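PDB 5BKH: DNA polymerase II large subunit from Pyrococcus horikoshii, which contains a mini-intein with protein-splicing activity, seen here in an alternative domain-swapped form, and as a polymerase subunit probably takes part in DNA synthesis and exonuclease cleavage. Local coordinates for residues A[13-18]-A[29-34]; A[55-60]-A[162-167]; A[78-83]-A[149-154]; A[86-91]-A[142-147]. All coordinates share one frame; numbering follows the deposited sequence.

Interaction 1. Residues A[13-18]-A[29-34]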
loop_
_atom_site.group_PDB
_atom_site.type_symbol
_atom_site.label_atom_id
_atom_site.label_comp_id
_atom_site.label_asym_id
_atom_site.label_seq_id
_atom_site.Cartn_x
_atom_site.Cartn_y
_atom_site.Cartn_z
ATOM N N ASP A 13 17.748 -2.793 -19.262
ATOM C CA ASP A 13 18.197 -3.665 -20.343
ATOM C C ASP A 13 17.258 -3.689 -21.547
ATOM O O ASP A 13 17.494 -4.466 -22.480
ATOM C CB ASP A 13 18.395 -5.095 -19.825
ATOM C CG ASP A 13 17.131 -5.678 -19.226
ATOM O OD1 ASP A 13 16.168 -4.917 -18.999
ATOM O OD2 ASP A 13 17.104 -6.901 -18.977
ATOM N N THR A 14 16.209 -2.869 -21.559
ATOM C CA THR A 14 15.286 -2.831 -22.686
ATOM C C THR A 14 15.918 -2.093 -23.862
ATOM O O THR A 14 16.424 -0.979 -23.705
ATOM C CB THR A 14 13.978 -2.162 -22.268
ATOM O OG1 THR A 14 13.136 -3.125 -21.624
ATOM C CG2 THR A 14 13.255 -1.583 -23.469
ATOM N N ARG A 15 15.893 -2.718 -25.039
ATOM C CA ARG A 15 16.519 -2.168 -26.237
ATOM C C ARG A 15 15.492 -1.427 -27.083
ATOM O O ARG A 15 14.463 -1.995 -27.463
ATOM C CB ARG A 15 17.175 -3.269 -27.069
ATOM C CG ARG A 15 18.036 -4.226 -26.273
ATOM C CD ARG A 15 18.664 -5.267 -27.178
ATOM N NE ARG A 15 19.943 -4.807 -27.705
ATOM C CZ ARG A 15 21.101 -4.945 -27.075
ATOM N NH1 ARG A 15 21.177 -5.528 -25.890
ATOM N NH2 ARG A 15 22.209 -4.482 -27.647
ATOM N N ILE A 16 15.777 -0.163 -27.378
ATOM C CA ILE A 16 14.926 0.647 -28.232
ATOM C C ILE A 16 15.755 1.095 -29.422
ATOM O O ILE A 16 16.988 1.120 -29.382
ATOM C CB ILE A 16 14.320 1.859 -27.495
ATOM C CG1 ILE A 16 15.357 2.975 -27.344
ATOM C CG2 ILE A 16 13.774 1.443 -26.138
ATOM C CD1 ILE A 16 14.757 4.307 -26.962
ATOM N N LEU A 17 15.060 1.466 -30.489
ATOM C CA LEU A 17 15.705 1.703 -31.768
ATOM C C LEU A 17 15.818 3.195 -32.084
ATOM O O LEU A 17 14.832 3.951 -32.041
ATOM C CB LEU A 17 14.999 0.891 -32.860
ATOM C CG LEU A 17 15.091 1.080 -34.368
ATOM C CD1 LEU A 17 14.948 -0.231 -35.058
ATOM C CD2 LEU A 17 13.842 1.808 -34.740
ATOM N N VAL A 18 17.050 3.606 -32.382
ATOM C CA VAL A 18 17.434 4.999 -32.525
ATOM C C VAL A 18 18.317 5.118 -33.758
ATOM O O VAL A 18 18.754 4.125 -34.340
ATOM C CB VAL A 18 18.189 5.530 -31.284
ATOM C CG1 VAL A 18 17.235 5.760 -30.124
ATOM C CG2 VAL A 18 19.325 4.583 -30.886
ATOM N N LEU A 29 18.499 1.057 -22.853
ATOM C CA LEU A 29 18.189 2.356 -22.262
ATOM C C LEU A 29 19.284 2.819 -21.310
ATOM O O LEU A 29 19.508 4.026 -21.165
ATOM C CB LEU A 29 16.841 2.318 -21.545
ATOM C CG LEU A 29 15.996 3.532 -21.945
ATOM C CD1 LEU A 29 15.713 3.498 -23.437
ATOM C CD2 LEU A 29 14.709 3.602 -21.185
ATOM N N LYS A 30 19.977 1.882 -20.659
ATOM C CA LYS A 30 21.162 2.239 -19.884
ATOM C C LYS A 30 22.247 2.823 -20.783
ATOM O O LYS A 30 22.884 3.825 -20.433
ATOM C CB LYS A 30 21.673 1.008 -19.132
ATOM C CG LYS A 30 23.019 1.174 -18.455
ATOM C CD LYS A 30 23.220 0.093 -17.401
ATOM C CE LYS A 30 24.401 0.405 -16.496
ATOM N NZ LYS A 30 25.634 0.699 -17.279
ATOM N N GLU A 31 22.464 2.217 -21.954
ATOM C CA GLU A 31 23.392 2.792 -22.921
ATOM C C GLU A 31 22.910 4.153 -23.399
ATOM O O GLU A 31 23.707 5.083 -23.552
ATOM C CB GLU A 31 23.577 1.852 -24.111
ATOM C CG GLU A 31 24.043 0.457 -23.744
ATOM C CD GLU A 31 24.308 -0.410 -24.960
ATOM O OE1 GLU A 31 25.086 0.015 -25.839
ATOM O OE2 GLU A 31 23.739 -1.518 -25.039
ATOM N N LEU A 32 21.606 4.287 -23.646
ATOM C CA LEU A 32 21.079 5.568 -24.102
ATOM C C LEU A 32 21.322 6.656 -23.063
ATOM O O LEU A 32 21.643 7.800 -23.409
ATOM C CB LEU A 32 19.590 5.435 -24.414
ATOM C CG LEU A 32 18.883 6.723 -24.832
ATOM C CD1 LEU A 32 19.579 7.332 -26.038
ATOM C CD2 LEU A 32 17.414 6.463 -25.123
ATOM N N TYR A 33 21.179 6.312 -21.782
ATOM C CA TYR A 33 21.505 7.256 -20.721
ATOM C C TYR A 33 22.989 7.601 -20.738
ATOM O O TYR A 33 23.367 8.779 -20.729
ATOM C CB TYR A 33 21.103 6.678 -19.363
ATOM C CG TYR A 33 21.218 7.674 -18.238
ATOM C CD1 TYR A 33 20.444 8.826 -18.224
ATOM C CD2 TYR A 33 22.125 7.481 -17.204
ATOM C CE1 TYR A 33 20.553 9.747 -17.200
ATOM C CE2 TYR A 33 22.243 8.398 -16.177
ATOM C CZ TYR A 33 21.458 9.529 -16.183
ATOM O OH TYR A 33 21.573 10.443 -15.167
ATOM N N GLU A 34 23.850 6.582 -20.781
ATOM C CA GLU A 34 25.287 6.829 -20.814
ATOM C C GLU A 34 25.755 7.467 -22.117
ATOM O O GLU A 34 26.948 7.758 -22.247
ATOM C CB GLU A 34 26.045 5.527 -20.556
ATOM C CG GLU A 34 26.238 5.242 -19.074
ATOM C CD GLU A 34 26.089 3.777 -18.727
ATOM O OE1 GLU A 34 26.078 2.938 -19.655
ATOM O OE2 GLU A 34 25.975 3.465 -17.522
#
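Leu29 N, the first backbone amide of helix 29-34, donates to Thr14 O at 3.0 Å, the one hydrogen bond between the two segments. It is bent, with an N-H...O angle of 137°, so the helix start is tethered to the residue just before strand 15-20 by a bond of imperfect alignment. The apolar contact centres on Ile16. Its CD1 lies 3.7 Å from Leu29 CD1 and 3.9 Å from Leu32 CD2, and it reaches both because CG1 sits between the backbone N and the carbonyl carbon (chi1 78°). Leu32 meets it nearly at right angles. The charged pair is looser: Arg15 NH2 stands 4.2 Å from Glu31 OE2, which lies well out of the guanidinium plane, so only electrostatic attraction is likely. Within the helix, Lys30 NZ forms a salt bridge with Glu34 OE2 at 2.8 Å. The arrangement is a beta hairpin, 15-20 with 23-28, followed by a short helix packed back on its first strand, consistent with the Hint-type splicing fold.

Interaction 2. Residues A[55-60]-A[162-167]; sequences IKVYSF and HTVIIN
Val57 CG2 meets Val164 CG2 at 3.9 Å, the two valine side chains crossing at about a right angle, as do the strands themselves (93°). Tyr58 follows with its backbone and CB rather than its ring: Ile165 CD1 lies 3.6 Å from Tyr58 CB and 3.3 Å from Tyr58 O, while Leu133 of the second subunit packs on the tyrosine. At Ser59 the contact turns polar. Its OG, anti to the backbone N (chi1 -165°), donates to Thr163 O at 2.8 Å from above the carbonyl plane, 39° out of it; Tyr161 O is a further, weak partner. Replacing Ser59 by an alanine would probably leave the Thr163 carbonyl without this hydroxyl donor and remove the hydrogen bond between the two segments. Phe60 N and CB then rest against Thr163 CG2, the amide nitrogen 3.5 Å from that methyl. No backbone-to-backbone hydrogen bond joins the perpendicular segments; the one direct hydrogen bond, together with aliphatic packing, probably helps to place strand 164-166 across strand 55-61.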
loop_
_atom_site.group_PDB
_atom_site.type_symbol
_atom_site.label_atom_id
_atom_site.label_comp_id
_atom_site.label_asym_id
_atom_site.label_seq_id
_atom_site.Cartn_x
_atom_site.Cartn_y
_atom_site.Cartn_z
ATOM N N ILE A 55 21.918 12.155 -31.787
ATOM C CA ILE A 55 20.930 11.182 -31.335
ATOM C C ILE A 55 19.569 11.543 -31.914
ATOM O O ILE A 55 19.223 12.725 -32.025
ATOM C CB ILE A 55 20.878 11.122 -29.792
ATOM C CG1 ILE A 55 20.329 9.778 -29.308
ATOM C CG2 ILE A 55 20.062 12.277 -29.209
ATOM C CD1 ILE A 55 21.109 8.594 -29.782
ATOM N N LYS A 56 18.815 10.519 -32.315
ATOM C CA LYS A 56 17.384 10.665 -32.543
ATOM C C LYS A 56 16.726 9.326 -32.247
ATOM O O LYS A 56 17.322 8.270 -32.463
ATOM C CB LYS A 56 17.072 11.132 -33.971
ATOM C CG LYS A 56 17.061 12.650 -34.133
ATOM C CD LYS A 56 15.918 13.132 -35.002
ATOM C CE LYS A 56 16.308 14.391 -35.760
ATOM N NZ LYS A 56 15.128 15.039 -36.400
ATOM N N VAL A 57 15.506 9.371 -31.721
ATOM C CA VAL A 57 14.781 8.152 -31.375
ATOM C C VAL A 57 13.716 7.905 -32.434
ATOM O O VAL A 57 13.074 8.851 -32.920
ATOM C CB VAL A 57 14.174 8.238 -29.957
ATOM C CG1 VAL A 57 13.293 9.443 -29.825
ATOM C CG2 VAL A 57 13.403 6.979 -29.606
ATOM N N TYR A 58 13.533 6.633 -32.814
ATOM C CA TYR A 58 12.506 6.277 -33.786
ATOM C C TYR A 58 11.160 6.123 -33.082
ATOM O O TYR A 58 11.023 5.316 -32.152
ATOM C CB TYR A 58 12.910 4.986 -34.487
ATOM C CG TYR A 58 13.807 5.152 -35.698
ATOM C CD1 TYR A 58 15.117 4.666 -35.697
ATOM C CD2 TYR A 58 13.306 5.664 -36.888
ATOM C CE1 TYR A 58 15.927 4.802 -36.802
ATOM C CE2 TYR A 58 14.112 5.777 -38.013
ATOM C CZ TYR A 58 15.422 5.336 -37.961
ATOM O OH TYR A 58 16.225 5.444 -39.077
ATOM N N SER A 59 10.175 6.908 -33.517
ATOM C CA SER A 59 8.818 6.846 -32.995
ATOM C C SER A 59 7.823 6.627 -34.133
ATOM O O SER A 59 8.224 6.418 -35.285
ATOM C CB SER A 59 8.498 8.130 -32.228
ATOM O OG SER A 59 7.343 7.984 -31.425
ATOM N N PHE A 60 6.525 6.702 -33.833
ATOM C CA PHE A 60 5.481 6.447 -34.816
ATOM C C PHE A 60 4.495 7.604 -34.854
ATOM O O PHE A 60 4.097 8.127 -33.808
ATOM C CB PHE A 60 4.731 5.142 -34.508
ATOM C CG PHE A 60 3.871 4.652 -35.643
ATOM C CD1 PHE A 60 4.421 3.916 -36.678
ATOM C CD2 PHE A 60 2.515 4.932 -35.676
ATOM C CE1 PHE A 60 3.640 3.466 -37.723
ATOM C CE2 PHE A 60 1.725 4.483 -36.720
ATOM C CZ PHE A 60 2.287 3.749 -37.743
ATOM N N HIS A 162 5.798 10.218 -28.574
ATOM C CA HIS A 162 6.338 9.674 -27.334
ATOM C C HIS A 162 6.384 8.152 -27.298
ATOM O O HIS A 162 6.775 7.581 -26.276
ATOM C CB HIS A 162 5.528 10.196 -26.148
ATOM C CG HIS A 162 5.254 11.666 -26.217
ATOM N ND1 HIS A 162 6.259 12.609 -26.170
ATOM C CD2 HIS A 162 4.096 12.355 -26.332
ATOM C CE1 HIS A 162 5.729 13.817 -26.254
ATOM N NE2 HIS A 162 4.419 13.691 -26.354
ATOM N N THR A 163 6.006 7.484 -28.373
ATOM C CA THR A 163 6.071 6.035 -28.396
ATOM C C THR A 163 7.467 5.583 -28.814
ATOM O O THR A 163 8.264 6.353 -29.357
ATOM C CB THR A 163 5.012 5.468 -29.337
ATOM O OG1 THR A 163 4.687 4.136 -28.931
ATOM C CG2 THR A 163 5.523 5.450 -30.763
ATOM N N VAL A 164 7.759 4.314 -28.552
ATOM C CA VAL A 164 9.101 3.783 -28.738
ATOM C C VAL A 164 9.007 2.408 -29.388
ATOM O O VAL A 164 8.036 1.673 -29.192
ATOM C CB VAL A 164 9.856 3.751 -27.384
ATOM C CG1 VAL A 164 10.312 2.359 -27.020
ATOM C CG2 VAL A 164 11.028 4.707 -27.423
ATOM N N ILE A 165 10.017 2.066 -30.182
ATOM C CA ILE A 165 10.001 0.846 -30.979
ATOM C C ILE A 165 10.930 -0.165 -30.326
ATOM O O ILE A 165 12.158 -0.019 -30.357
ATOM C CB ILE A 165 10.394 1.117 -32.435
ATOM C CG1 ILE A 165 9.383 2.078 -33.064
ATOM C CG2 ILE A 165 10.449 -0.186 -33.218
ATOM C CD1 ILE A 165 9.955 2.932 -34.161
ATOM N N ILE A 166 10.334 -1.200 -29.747
ATOM C CA ILE A 166 11.051 -2.248 -29.036
ATOM C C ILE A 166 10.903 -3.521 -29.855
ATOM O O ILE A 166 9.789 -4.037 -30.004
ATOM C CB ILE A 166 10.496 -2.445 -27.618
ATOM C CG1 ILE A 166 10.606 -1.147 -26.817
ATOM C CG2 ILE A 166 11.222 -3.585 -26.923
ATOM C CD1 ILE A 166 10.303 -1.301 -25.345
ATOM N N ASN A 167 12.024 -4.031 -30.369
ATOM C CA ASN A 167 12.007 -5.131 -31.327
ATOM C C ASN A 167 11.135 -4.755 -32.516
ATOM O O ASN A 167 11.480 -3.849 -33.282
ATOM C CB ASN A 167 11.508 -6.426 -30.679
ATOM C CG ASN A 167 12.466 -6.964 -29.638
ATOM O OD1 ASN A 167 13.679 -6.782 -29.739
ATOM N ND2 ASN A 167 11.921 -7.626 -28.621
#

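Interaction 3. Residues A[78-83]-A[149-154]; sequences APATDH and PEDFVF
Ala78 and Val153 form an antiparallel hydrogen-bonded pair in which both backbone donors and both acceptors are used. Ala78 N donates to Val153 O at 2.7 Å (N-H...O 155°), and Val153 N returns the bond to Ala78 O at 3.2 Å, longer but nearly straight at 175° and in the carbonyl plane. The next amide back, Phe152 N, is satisfied within its own segment by Pro149 O, at the 3-10 turn. Beyond this pair the pairing gives way to side-chain contact. The Phe152 ring, its CG anti to the carbonyl carbon (chi1 -75°), reaches alongside residues 78-80: CE2 comes within 3.5 Å of Pro79 CA, and the Ala80 amide nitrogen sits over one ring face, offset toward its rim. Lys77 adds a cation-pi contact to the same ring. With a serine in place of Phe152, the backbone of Pro79 and Ala80 would probably lose its aromatic contact and Lys77 its cation-pi partner. The Ala80 methyl lies against the Asp151 methylene, CB to CB 3.5 Å, whereas the like-charged carboxylates of Asp151 and Asp82 stand 4.6 Å apart, OD2 to OD2, which may disfavour a closer approach. Two backbone bonds thus close the end of the strand pairing, and past them these segments meet through one ring and small side-chain groups, consistent with a slender connection between the two lobes of a domain-swapped chain.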
loop_
_atom_site.group_PDB
_atom_site.type_symbol
_atom_site.label_atom_id
_atom_site.label_comp_id
_atom_site.label_asym_id
_atom_site.label_seq_id
_atom_site.Cartn_x
_atom_site.Cartn_y
_atom_site.Cartn_z
ATOM N N ALA A 78 16.027 6.651 -12.604
ATOM C CA ALA A 78 15.461 6.715 -11.265
ATOM C C ALA A 78 16.113 5.658 -10.394
ATOM O O ALA A 78 16.041 4.465 -10.730
ATOM C CB ALA A 78 13.951 6.513 -11.299
ATOM N N PRO A 79 16.758 6.041 -9.296
ATOM C CA PRO A 79 17.446 5.052 -8.460
ATOM C C PRO A 79 16.470 4.061 -7.849
ATOM O O PRO A 79 15.271 4.319 -7.717
ATOM C CB PRO A 79 18.125 5.898 -7.372
ATOM C CG PRO A 79 17.715 7.312 -7.601
ATOM C CD PRO A 79 17.079 7.431 -8.939
ATOM N N ALA A 80 17.017 2.909 -7.465
ATOM C CA ALA A 80 16.237 1.889 -6.786
ATOM C C ALA A 80 15.578 2.460 -5.535
ATOM O O ALA A 80 16.037 3.448 -4.956
ATOM C CB ALA A 80 17.133 0.706 -6.415
ATOM N N THR A 81 14.478 1.833 -5.123
ATOM C CA THR A 81 13.776 2.270 -3.923
ATOM C C THR A 81 14.632 2.025 -2.684
ATOM O O THR A 81 15.079 2.978 -2.037
ATOM C CB THR A 81 12.413 1.573 -3.819
ATOM O OG1 THR A 81 11.910 1.685 -2.481
ATOM C CG2 THR A 81 12.493 0.103 -4.240
ATOM N N ASP A 82 14.874 0.762 -2.351
ATOM C CA ASP A 82 15.784 0.388 -1.282
ATOM C C ASP A 82 17.034 -0.241 -1.880
ATOM O O ASP A 82 17.103 -0.532 -3.076
ATOM C CB ASP A 82 15.109 -0.567 -0.290
ATOM C CG ASP A 82 14.505 -1.783 -0.965
ATOM O OD1 ASP A 82 13.867 -2.593 -0.260
ATOM O OD2 ASP A 82 14.662 -1.930 -2.197
ATOM N N HIS A 83 18.029 -0.450 -1.028
ATOM C CA HIS A 83 19.326 -0.944 -1.457
ATOM C C HIS A 83 19.683 -2.208 -0.688
ATOM O O HIS A 83 19.094 -2.519 0.351
ATOM C CB HIS A 83 20.403 0.123 -1.251
ATOM C CG HIS A 83 20.166 0.980 -0.048
ATOM N ND1 HIS A 83 19.712 2.278 -0.138
ATOM C CD2 HIS A 83 20.312 0.723 1.274
ATOM C CE1 HIS A 83 19.590 2.785 1.077
ATOM N NE2 HIS A 83 19.949 1.861 1.950
ATOM N N PRO A 149 21.818 -2.688 -10.551
ATOM C CA PRO A 149 21.385 -2.127 -11.838
ATOM C C PRO A 149 20.021 -2.605 -12.295
ATOM O O PRO A 149 19.295 -1.841 -12.941
ATOM C CB PRO A 149 22.490 -2.600 -12.788
ATOM C CG PRO A 149 23.686 -2.942 -11.903
ATOM C CD PRO A 149 23.283 -2.761 -10.470
ATOM N N GLU A 150 19.646 -3.845 -11.978
ATOM C CA GLU A 150 18.346 -4.373 -12.366
ATOM C C GLU A 150 17.187 -3.691 -11.652
ATOM O O GLU A 150 16.033 -3.921 -12.028
ATOM C CB GLU A 150 18.297 -5.878 -12.101
ATOM C CG GLU A 150 18.462 -6.261 -10.638
ATOM C CD GLU A 150 18.993 -7.668 -10.464
ATOM O OE1 GLU A 150 18.194 -8.623 -10.561
ATOM O OE2 GLU A 150 20.212 -7.817 -10.231
ATOM N N ASP A 151 17.458 -2.868 -10.644
ATOM C CA ASP A 151 16.419 -2.187 -9.887
ATOM C C ASP A 151 16.207 -0.749 -10.340
ATOM O O ASP A 151 15.352 -0.056 -9.781
ATOM C CB ASP A 151 16.759 -2.212 -8.394
ATOM C CG ASP A 151 16.132 -3.387 -7.672
ATOM O OD1 ASP A 151 16.104 -4.493 -8.252
ATOM O OD2 ASP A 151 15.672 -3.206 -6.522
ATOM N N PHE A 152 16.960 -0.284 -11.329
ATOM C CA PHE A 152 16.811 1.081 -11.802
ATOM C C PHE A 152 15.696 1.177 -12.836
ATOM O O PHE A 152 15.444 0.245 -13.603
ATOM C CB PHE A 152 18.123 1.588 -12.395
ATOM C CG PHE A 152 19.151 1.933 -11.363
ATOM C CD1 PHE A 152 19.980 0.956 -10.840
ATOM C CD2 PHE A 152 19.282 3.232 -10.902
ATOM C CE1 PHE A 152 20.925 1.270 -9.885
ATOM C CE2 PHE A 152 20.226 3.551 -9.945
ATOM C CZ PHE A 152 21.048 2.569 -9.436
ATOM N N VAL A 153 15.026 2.324 -12.844
ATOM C CA VAL A 153 13.913 2.595 -13.742
ATOM C C VAL A 153 14.285 3.801 -14.589
ATOM O O VAL A 153 14.578 4.877 -14.052
ATOM C CB VAL A 153 12.607 2.843 -12.971
ATOM C CG1 VAL A 153 11.593 3.541 -13.856
ATOM C CG2 VAL A 153 12.052 1.529 -12.455
ATOM N N PHE A 154 14.275 3.625 -15.903
ATOM C CA PHE A 154 14.634 4.682 -16.832
ATOM C C PHE A 154 13.389 5.253 -17.502
ATOM O O PHE A 154 12.342 4.607 -17.591
ATOM C CB PHE A 154 15.609 4.160 -17.888
ATOM C CG PHE A 154 16.962 3.808 -17.340
ATOM C CD1 PHE A 154 17.182 2.586 -16.727
ATOM C CD2 PHE A 154 18.015 4.700 -17.435
ATOM C CE1 PHE A 154 18.428 2.262 -16.216
ATOM C CE2 PHE A 154 19.260 4.381 -16.929
ATOM C CZ PHE A 154 19.467 3.160 -16.320
#

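Interaction 4. Residues A[86-91]-A[142-147]; sequences RFELEL and KIEFIE
Arg86 and Glu144 face each other as an antiparallel hydrogen-bonded pair: Arg86 N donates to Glu144 O at 2.8 Å and Glu144 N to Arg86 O at 2.9 Å. Glu88 and Lys142 repeat the pattern, Glu88 N to Lys142 O at 2.9 Å and Lys142 N to Glu88 O at 3.0 Å. On the face these four side chains share, salt bridges run along each strand, Arg86 with Glu88 and Lys142 NZ with Glu144 OE1 (3.4 Å). Across the strands, carboxylate oxygen Glu88 OE2 lies against the aliphatic part of Lys142, 3.3 Å from CD, the two chains side by side. Farther along, Ile146 CG1 packs on Arg86 CB at 3.9 Å. The reverse face carries Phe87 and Ile143, a non-hydrogen-bonded pair; Ile143 CG1, anti to the carbonyl carbon (chi1 -63°), is thereby set at the ring edge, 3.8 Å from Phe87 CD1. With 160° between axes, this is a twisted antiparallel pairing in the six-stranded sheet of the chain's other lobe, consistent with the Hint-type splicing fold.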
loop_
_atom_site.group_PDB
_atom_site.type_symbol
_atom_site.label_atom_id
_atom_site.label_comp_id
_atom_site.label_asym_id
_atom_site.label_seq_id
_atom_site.Cartn_x
_atom_site.Cartn_y
_atom_site.Cartn_z
ATOM N N ARG A 86 26.232 -5.492 0.577
ATOM C CA ARG A 86 27.184 -6.356 -0.107
ATOM C C ARG A 86 28.377 -6.585 0.811
ATOM O O ARG A 86 29.059 -5.628 1.202
ATOM C CB ARG A 86 27.642 -5.730 -1.424
ATOM C CG ARG A 86 28.405 -6.681 -2.327
ATOM C CD ARG A 86 28.462 -6.161 -3.751
ATOM N NE ARG A 86 29.824 -6.157 -4.270
ATOM C CZ ARG A 86 30.433 -7.217 -4.787
ATOM N NH1 ARG A 86 29.821 -8.386 -4.888
ATOM N NH2 ARG A 86 31.685 -7.099 -5.217
ATOM N N PHE A 87 28.606 -7.848 1.160
ATOM C CA PHE A 87 29.752 -8.282 1.943
ATOM C C PHE A 87 30.775 -8.883 0.985
ATOM O O PHE A 87 30.523 -9.924 0.365
ATOM C CB PHE A 87 29.340 -9.312 2.992
ATOM C CG PHE A 87 28.316 -8.822 3.971
ATOM C CD1 PHE A 87 28.644 -7.871 4.920
ATOM C CD2 PHE A 87 27.028 -9.341 3.964
ATOM C CE1 PHE A 87 27.701 -7.429 5.833
ATOM C CE2 PHE A 87 26.086 -8.906 4.874
ATOM C CZ PHE A 87 26.426 -7.949 5.815
ATOM N N GLU A 88 31.917 -8.218 0.851
ATOM C CA GLU A 88 33.073 -8.788 0.176
ATOM C C GLU A 88 33.892 -9.515 1.233
ATOM O O GLU A 88 34.412 -8.887 2.166
ATOM C CB GLU A 88 33.885 -7.703 -0.524
ATOM C CG GLU A 88 33.776 -7.748 -2.041
ATOM C CD GLU A 88 34.088 -6.415 -2.690
ATOM O OE1 GLU A 88 33.413 -6.069 -3.684
ATOM O OE2 GLU A 88 35.006 -5.716 -2.210
ATOM N N LEU A 89 33.973 -10.836 1.097
ATOM C CA LEU A 89 34.627 -11.721 2.047
ATOM C C LEU A 89 35.967 -12.200 1.497
ATOM O O LEU A 89 36.267 -12.065 0.308
ATOM C CB LEU A 89 33.729 -12.923 2.359
ATOM C CG LEU A 89 32.234 -12.651 2.529
ATOM C CD1 LEU A 89 31.431 -13.913 2.269
ATOM C CD2 LEU A 89 31.976 -12.146 3.928
ATOM N N GLU A 90 36.777 -12.776 2.380
ATOM C CA GLU A 90 38.050 -13.311 1.932
ATOM C C GLU A 90 37.812 -14.590 1.137
ATOM O O GLU A 90 36.721 -15.167 1.152
ATOM C CB GLU A 90 38.989 -13.549 3.117
ATOM C CG GLU A 90 38.693 -14.793 3.931
ATOM C CD GLU A 90 39.631 -14.959 5.117
ATOM O OE1 GLU A 90 39.696 -14.042 5.964
ATOM O OE2 GLU A 90 40.310 -16.007 5.195
ATOM N N LEU A 91 38.852 -15.016 0.418
ATOM C CA LEU A 91 38.809 -16.144 -0.511
ATOM C C LEU A 91 37.977 -15.835 -1.753
ATOM O O LEU A 91 37.569 -16.752 -2.475
ATOM C CB LEU A 91 38.292 -17.419 0.170
ATOM C CG LEU A 91 39.111 -17.979 1.339
ATOM C CD1 LEU A 91 38.651 -19.386 1.687
ATOM C CD2 LEU A 91 40.608 -17.960 1.045
ATOM N N LYS A 142 35.041 -6.108 3.076
ATOM C CA LYS A 142 34.427 -4.857 2.645
ATOM C C LYS A 142 32.914 -4.922 2.796
ATOM O O LYS A 142 32.307 -5.967 2.563
ATOM C CB LYS A 142 34.788 -4.535 1.190
ATOM C CG LYS A 142 34.894 -3.050 0.886
ATOM C CD LYS A 142 35.044 -2.804 -0.609
ATOM C CE LYS A 142 35.175 -1.323 -0.923
ATOM N NZ LYS A 142 34.067 -0.845 -1.795
ATOM N N ILE A 143 32.309 -3.798 3.170
ATOM C CA ILE A 143 30.860 -3.686 3.296
ATOM C C ILE A 143 30.406 -2.497 2.464
ATOM O O ILE A 143 30.873 -1.372 2.680
ATOM C CB ILE A 143 30.411 -3.526 4.756
ATOM C CG1 ILE A 143 30.781 -4.774 5.553
ATOM C CG2 ILE A 143 28.908 -3.286 4.819
ATOM C CD1 ILE A 143 30.335 -4.732 6.982
ATOM N N GLU A 144 29.492 -2.742 1.528
ATOM C CA GLU A 144 29.036 -1.723 0.593
ATOM C C GLU A 144 27.518 -1.725 0.521
ATOM O O GLU A 144 26.905 -2.780 0.346
ATOM C CB GLU A 144 29.611 -1.966 -0.808
ATOM C CG GLU A 144 30.459 -0.834 -1.354
ATOM C CD GLU A 144 30.989 -1.131 -2.744
ATOM O OE1 GLU A 144 31.287 -2.309 -3.031
ATOM O OE2 GLU A 144 31.104 -0.184 -3.550
ATOM N N PHE A 145 26.912 -0.552 0.629
ATOM C CA PHE A 145 25.486 -0.409 0.360
ATOM C C PHE A 145 25.328 -0.168 -1.138
ATOM O O PHE A 145 25.742 0.876 -1.652
ATOM C CB PHE A 145 24.890 0.722 1.191
ATOM C CG PHE A 145 24.566 0.319 2.600
ATOM C CD1 PHE A 145 25.567 0.227 3.555
ATOM C CD2 PHE A 145 23.265 0.022 2.970
ATOM C CE1 PHE A 145 25.277 -0.149 4.853
ATOM C CE2 PHE A 145 22.967 -0.352 4.269
ATOM C CZ PHE A 145 23.975 -0.437 5.212
ATOM N N ILE A 146 24.753 -1.143 -1.841
ATOM C CA ILE A 146 24.747 -1.146 -3.297
ATOM C C ILE A 146 23.315 -1.123 -3.816
ATOM O O ILE A 146 22.377 -1.606 -3.171
ATOM C CB ILE A 146 25.514 -2.359 -3.873
ATOM C CG1 ILE A 146 24.980 -3.673 -3.301
ATOM C CG2 ILE A 146 27.004 -2.231 -3.600
ATOM C CD1 ILE A 146 23.969 -4.368 -4.193
ATOM N N GLU A 147 23.162 -0.551 -5.008
ATOM C CA GLU A 147 21.893 -0.535 -5.721
ATOM C C GLU A 147 22.028 -1.394 -6.966
ATOM O O GLU A 147 22.822 -1.061 -7.859
ATOM C CB GLU A 147 21.498 0.891 -6.097
ATOM C CG GLU A 147 21.261 1.792 -4.908
ATOM C CD GLU A 147 21.086 3.239 -5.312
ATOM O OE1 GLU A 147 21.820 3.699 -6.211
ATOM O OE2 GLU A 147 20.218 3.916 -4.728
#

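In the fold
Interactions 1 and 2 belong to one lobe, their centres 11 Å apart: strands 15-20 and 55-61 are neighbours in its sheet, joined by a probable hydrogen bond from Tyr58 N to Leu17 O, and Leu17 N probably bonds to Ile165 O as well. Interaction 2 is buried and interaction 1 partly so, and both combine aliphatic packing with a single hydrogen bond. Interactions 3 and 4 are surface contacts that use paired backbone bonds, with salt bridges along the strands only in interaction 4. Interaction 3 stands between the lobes: Phe154 packs on Leu29 of interaction 1, while Phe152 and Pro79 touch Glu147 of interaction 4. Interaction 4 lies about 39 Å from interaction 2 between centres; like interaction 3, it also touches the third subunit.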